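Local atomic coordinates of probable glucarate dehydratase (Mycobacterium smegmatis str. MC2 155, PDB entry 3VDG), a protein that probably dehydrates D-glucarate in a metal-dependent reaction, as a member of the enolase superfamily. Residues M342-L352 against D370-V381. Sequence-based numbering, arbitrary orientation.
Sequences MHSNSHLGISL and DTHWPWRHEDVV. With FMT (formic acid), chain B; ACT (acetate ion), chain E.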
# COMPACT_ATOMS: atom_id res chain seq x y z
N MET A 342 5.98 15.74 2.29
CA MET A 342 4.54 16.06 2.25
C MET A 342 4.27 17.52 1.87
O MET A 342 4.89 18.45 2.40
CB MET A 342 3.86 15.73 3.58
CG MET A 342 2.34 15.86 3.54
SD MET A 342 1.54 15.54 5.14
CE MET A 342 1.99 13.83 5.45
N HIS A 343 3.33 17.68 0.94
CA HIS A 343 2.90 18.96 0.38
C HIS A 343 1.70 19.42 1.14
O HIS A 343 0.96 18.62 1.71
CB HIS A 343 2.51 18.72 -1.09
CG HIS A 343 1.71 19.84 -1.73
ND1 HIS A 343 0.34 19.87 -1.73
CD2 HIS A 343 2.12 21.00 -2.40
CE1 HIS A 343 -0.08 20.98 -2.37
NE2 HIS A 343 1.00 21.67 -2.77
N SER A 344 1.48 20.73 1.17
CA SER A 344 0.29 21.25 1.83
C SER A 344 -0.28 22.44 1.08
O SER A 344 0.39 23.05 0.24
CB SER A 344 0.58 21.61 3.29
OG SER A 344 1.03 22.92 3.43
N ASN A 345 -1.55 22.71 1.33
CA ASN A 345 -2.19 23.95 0.89
C ASN A 345 -2.82 24.57 2.13
O ASN A 345 -2.93 23.90 3.16
CB ASN A 345 -3.28 23.65 -0.12
CG ASN A 345 -2.73 23.31 -1.50
OD1 ASN A 345 -2.95 22.22 -2.01
ND2 ASN A 345 -2.01 24.25 -2.11
N SER A 346 -3.22 25.83 2.04
CA SER A 346 -3.90 26.46 3.17
C SER A 346 -4.93 25.48 3.75
O SER A 346 -5.78 25.01 3.01
CB SER A 346 -4.61 27.72 2.69
OG SER A 346 -3.70 28.57 2.01
N HIS A 347 -4.87 25.21 5.05
CA HIS A 347 -5.69 24.15 5.66
C HIS A 347 -5.93 24.42 7.13
O HIS A 347 -5.25 25.24 7.75
CB HIS A 347 -5.00 22.80 5.49
CG HIS A 347 -3.77 22.63 6.35
ND1 HIS A 347 -3.83 22.28 7.66
CD2 HIS A 347 -2.41 22.81 6.06
CE1 HIS A 347 -2.58 22.24 8.17
NE2 HIS A 347 -1.72 22.56 7.19
N LEU A 348 -6.87 23.70 7.71
CA LEU A 348 -7.25 23.88 9.12
C LEU A 348 -6.94 22.62 9.92
O LEU A 348 -6.15 21.79 9.48
CB LEU A 348 -8.73 24.26 9.20
CG LEU A 348 -9.03 25.59 8.50
CD1 LEU A 348 -10.52 25.98 8.55
CD2 LEU A 348 -8.16 26.70 9.09
N GLY A 349 -7.55 22.47 11.09
CA GLY A 349 -7.13 21.44 12.05
C GLY A 349 -7.50 19.99 11.76
O GLY A 349 -6.85 19.06 12.27
N ILE A 350 -8.55 19.78 10.99
CA ILE A 350 -8.93 18.43 10.57
C ILE A 350 -7.85 17.88 9.63
O ILE A 350 -7.31 16.77 9.84
CB ILE A 350 -10.30 18.44 9.87
CG1 ILE A 350 -11.40 18.90 10.85
CG2 ILE A 350 -10.59 17.06 9.28
CD1 ILE A 350 -12.72 19.26 10.19
N SER A 351 -7.52 18.65 8.59
CA SER A 351 -6.40 18.28 7.72
C SER A 351 -5.12 18.09 8.53
O SER A 351 -4.34 17.17 8.29
CB SER A 351 -6.17 19.34 6.63
OG SER A 351 -7.17 19.26 5.62
N LEU A 352 -4.88 18.99 9.49
CA LEU A 352 -3.61 18.88 10.21
C LEU A 352 -3.58 17.55 10.98
O LEU A 352 -2.57 16.83 10.97
CB LEU A 352 -3.41 20.07 11.17
CG LEU A 352 -2.11 20.03 11.99
CD1 LEU A 352 -0.88 19.99 11.09
CD2 LEU A 352 -2.04 21.23 12.92
N ASP A 370 5.60 19.98 4.94
CA ASP A 370 5.11 21.35 4.74
C ASP A 370 3.81 21.58 5.51
O ASP A 370 2.99 20.67 5.65
CB ASP A 370 4.84 21.59 3.26
CG ASP A 370 6.12 21.63 2.41
OD1 ASP A 370 7.23 21.71 2.97
OD2 ASP A 370 6.00 21.62 1.16
N THR A 371 3.60 22.81 5.99
CA THR A 371 2.28 23.22 6.46
C THR A 371 2.15 24.73 6.27
O THR A 371 3.15 25.44 6.32
CB THR A 371 2.05 22.88 7.94
OG1 THR A 371 0.74 23.33 8.35
CG2 THR A 371 3.12 23.55 8.82
N HIS A 372 0.93 25.19 6.02
CA HIS A 372 0.62 26.62 5.94
C HIS A 372 0.15 27.12 7.27
O HIS A 372 -0.29 28.25 7.40
CB HIS A 372 -0.48 26.85 4.92
CG HIS A 372 -0.03 26.75 3.48
ND1 HIS A 372 0.40 25.60 2.94
CD2 HIS A 372 0.06 27.71 2.48
CE1 HIS A 372 0.74 25.81 1.65
NE2 HIS A 372 0.52 27.10 1.37
N TRP A 373 0.25 26.28 8.30
CA TRP A 373 -0.28 26.65 9.64
C TRP A 373 -0.01 28.05 10.16
O TRP A 373 -0.92 28.71 10.67
CB TRP A 373 0.16 25.63 10.68
CG TRP A 373 -0.74 25.60 11.88
CD1 TRP A 373 -0.45 26.02 13.18
CD2 TRP A 373 -2.12 25.10 11.94
NE1 TRP A 373 -1.54 25.82 14.01
CE2 TRP A 373 -2.57 25.27 13.33
CE3 TRP A 373 -3.00 24.53 11.01
CZ2 TRP A 373 -3.83 24.89 13.75
CZ3 TRP A 373 -4.28 24.16 11.46
CH2 TRP A 373 -4.68 24.34 12.79
N PRO A 374 1.26 28.52 10.12
CA PRO A 374 1.55 29.85 10.68
C PRO A 374 0.77 30.98 10.02
O PRO A 374 0.61 32.04 10.61
CB PRO A 374 3.05 30.02 10.42
CG PRO A 374 3.58 28.62 10.28
CD PRO A 374 2.47 27.85 9.62
N TRP A 375 0.29 30.75 8.80
CA TRP A 375 -0.37 31.80 8.04
C TRP A 375 -1.81 31.96 8.37
O TRP A 375 -2.44 32.90 7.89
CB TRP A 375 -0.19 31.56 6.55
CG TRP A 375 1.27 31.59 6.16
CD1 TRP A 375 2.05 30.55 5.68
CD2 TRP A 375 2.17 32.76 6.23
NE1 TRP A 375 3.35 30.98 5.46
CE2 TRP A 375 3.47 32.30 5.76
CE3 TRP A 375 2.02 34.09 6.63
CZ2 TRP A 375 4.57 33.15 5.70
CZ3 TRP A 375 3.13 34.93 6.55
CH2 TRP A 375 4.37 34.47 6.10
N ARG A 376 -2.39 31.05 9.15
CA ARG A 376 -3.79 31.24 9.54
C ARG A 376 -3.88 31.46 11.04
O ARG A 376 -2.88 31.28 11.75
CB ARG A 376 -4.73 30.13 9.01
CG ARG A 376 -4.27 28.67 9.21
CD ARG A 376 -4.67 28.09 10.56
NE ARG A 376 -3.65 28.36 11.57
CZ ARG A 376 -3.90 28.49 12.86
NH1 ARG A 376 -5.15 28.37 13.31
NH2 ARG A 376 -2.92 28.74 13.71
N HIS A 377 -5.04 31.91 11.52
CA HIS A 377 -5.23 32.11 12.97
C HIS A 377 -6.64 31.77 13.38
O HIS A 377 -7.11 32.19 14.44
CB HIS A 377 -4.91 33.55 13.37
CG HIS A 377 -5.75 34.57 12.65
ND1 HIS A 377 -5.35 35.16 11.50
CD2 HIS A 377 -7.02 35.07 12.93
CE1 HIS A 377 -6.32 35.99 11.07
NE2 HIS A 377 -7.34 35.94 11.95
N GLU A 378 -7.34 31.02 12.53
CA GLU A 378 -8.71 30.55 12.79
C GLU A 378 -8.75 29.03 12.63
O GLU A 378 -7.84 28.44 12.03
CB GLU A 378 -9.71 31.22 11.82
CG GLU A 378 -9.84 32.74 12.03
CD GLU A 378 -10.30 33.50 10.79
OE1 GLU A 378 -9.55 33.55 9.78
OE2 GLU A 378 -11.41 34.09 10.82
N ASP A 379 -9.78 28.39 13.17
CA ASP A 379 -9.89 26.93 13.06
C ASP A 379 -11.33 26.50 13.32
O ASP A 379 -12.14 27.29 13.84
CB ASP A 379 -8.92 26.22 14.01
CG ASP A 379 -8.58 24.79 13.54
OD1 ASP A 379 -9.23 24.26 12.62
OD2 ASP A 379 -7.66 24.18 14.11
N VAL A 380 -11.65 25.27 12.94
CA VAL A 380 -13.00 24.72 13.14
C VAL A 380 -13.06 23.64 14.21
O VAL A 380 -14.16 23.17 14.55
CB VAL A 380 -13.61 24.13 11.84
CG1 VAL A 380 -13.84 25.23 10.80
CG2 VAL A 380 -12.71 23.04 11.28
N VAL A 381 -11.91 23.23 14.73
CA VAL A 381 -11.86 22.21 15.78
C VAL A 381 -11.52 22.81 17.13
O VAL A 381 -10.92 23.88 17.22
CB VAL A 381 -10.87 21.06 15.46
CG1 VAL A 381 -11.23 20.43 14.12
CG2 VAL A 381 -9.42 21.54 15.47
C FMT B . 2.01 24.75 -4.43
O1 FMT B . 3.09 24.19 -4.64
O2 FMT B . 0.92 24.02 -4.19
C ACT E . 0.84 28.32 -2.41
O ACT E . 0.29 28.13 -1.29
OXT ACT E . 0.72 29.42 -3.00
CH3 ACT E . 1.65 27.24 -3.06
O HOH W 1 3.65 22.45 0.14
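Met342, at the C-terminal end of barrel strand 339-342, offers its carbonyl O to Asp370 N at 3.0 Å, and the loop after the strand then runs beside 370-381 through the mouth of an enolase-type barrel. His343 turns away, its ring held between Asp316 at ND1 and formate O2 at NE2, the latter bond almost straight at 178°; one water links Ser344 N to Asp370 OD2, a carboxylate also bridged to Lys214 and Arg242. The hydroxyl OG of Ser344 meets ND1 of His372 at 2.8 Å near the ring plane, while the backbone N of Ser346 lies 3.6 Å above the centre of that ring. This bond and the backbone over one face fix the ring's rotation, and His372 presents NE2 to an acetate oxygen.

His347, with CG wedged between backbone N and carbonyl carbon (chi1 71°), reaches across to bond Thr371 OG1 through NE2, 2.8 Å away, and its ND1 binds Leu348 O. That same OG1 accepts from Trp373 N in an ST turn. Leu348 slips CD1 against Val380 and precedes helix 349-360 as its N-cap residue. At the helix start, Gly349 N donates to the syn side of Asp379 OD1 (2.9 Å), while Val380 N arrives from the other face of the carboxylate. Ile350 packs CG1 on Val381 CG1 at 3.6 Å. Leu352 sets CD2 over one face of the Trp373 six-membered ring, only 5° off its normal; Arg376 NE lies over the opposite face of the indole.

Hydroxyls and ring nitrogens thus tie the two loops together, the His343 side chain standing about 4 Å from the bound sodium ion, whereas Asp379 holds the helix start amid apolar packing. Formate, also bound by Asn246, and acetate, by His52 and Asn47, are consistent with a carboxylate-accepting pocket, as a diacid substrate would need.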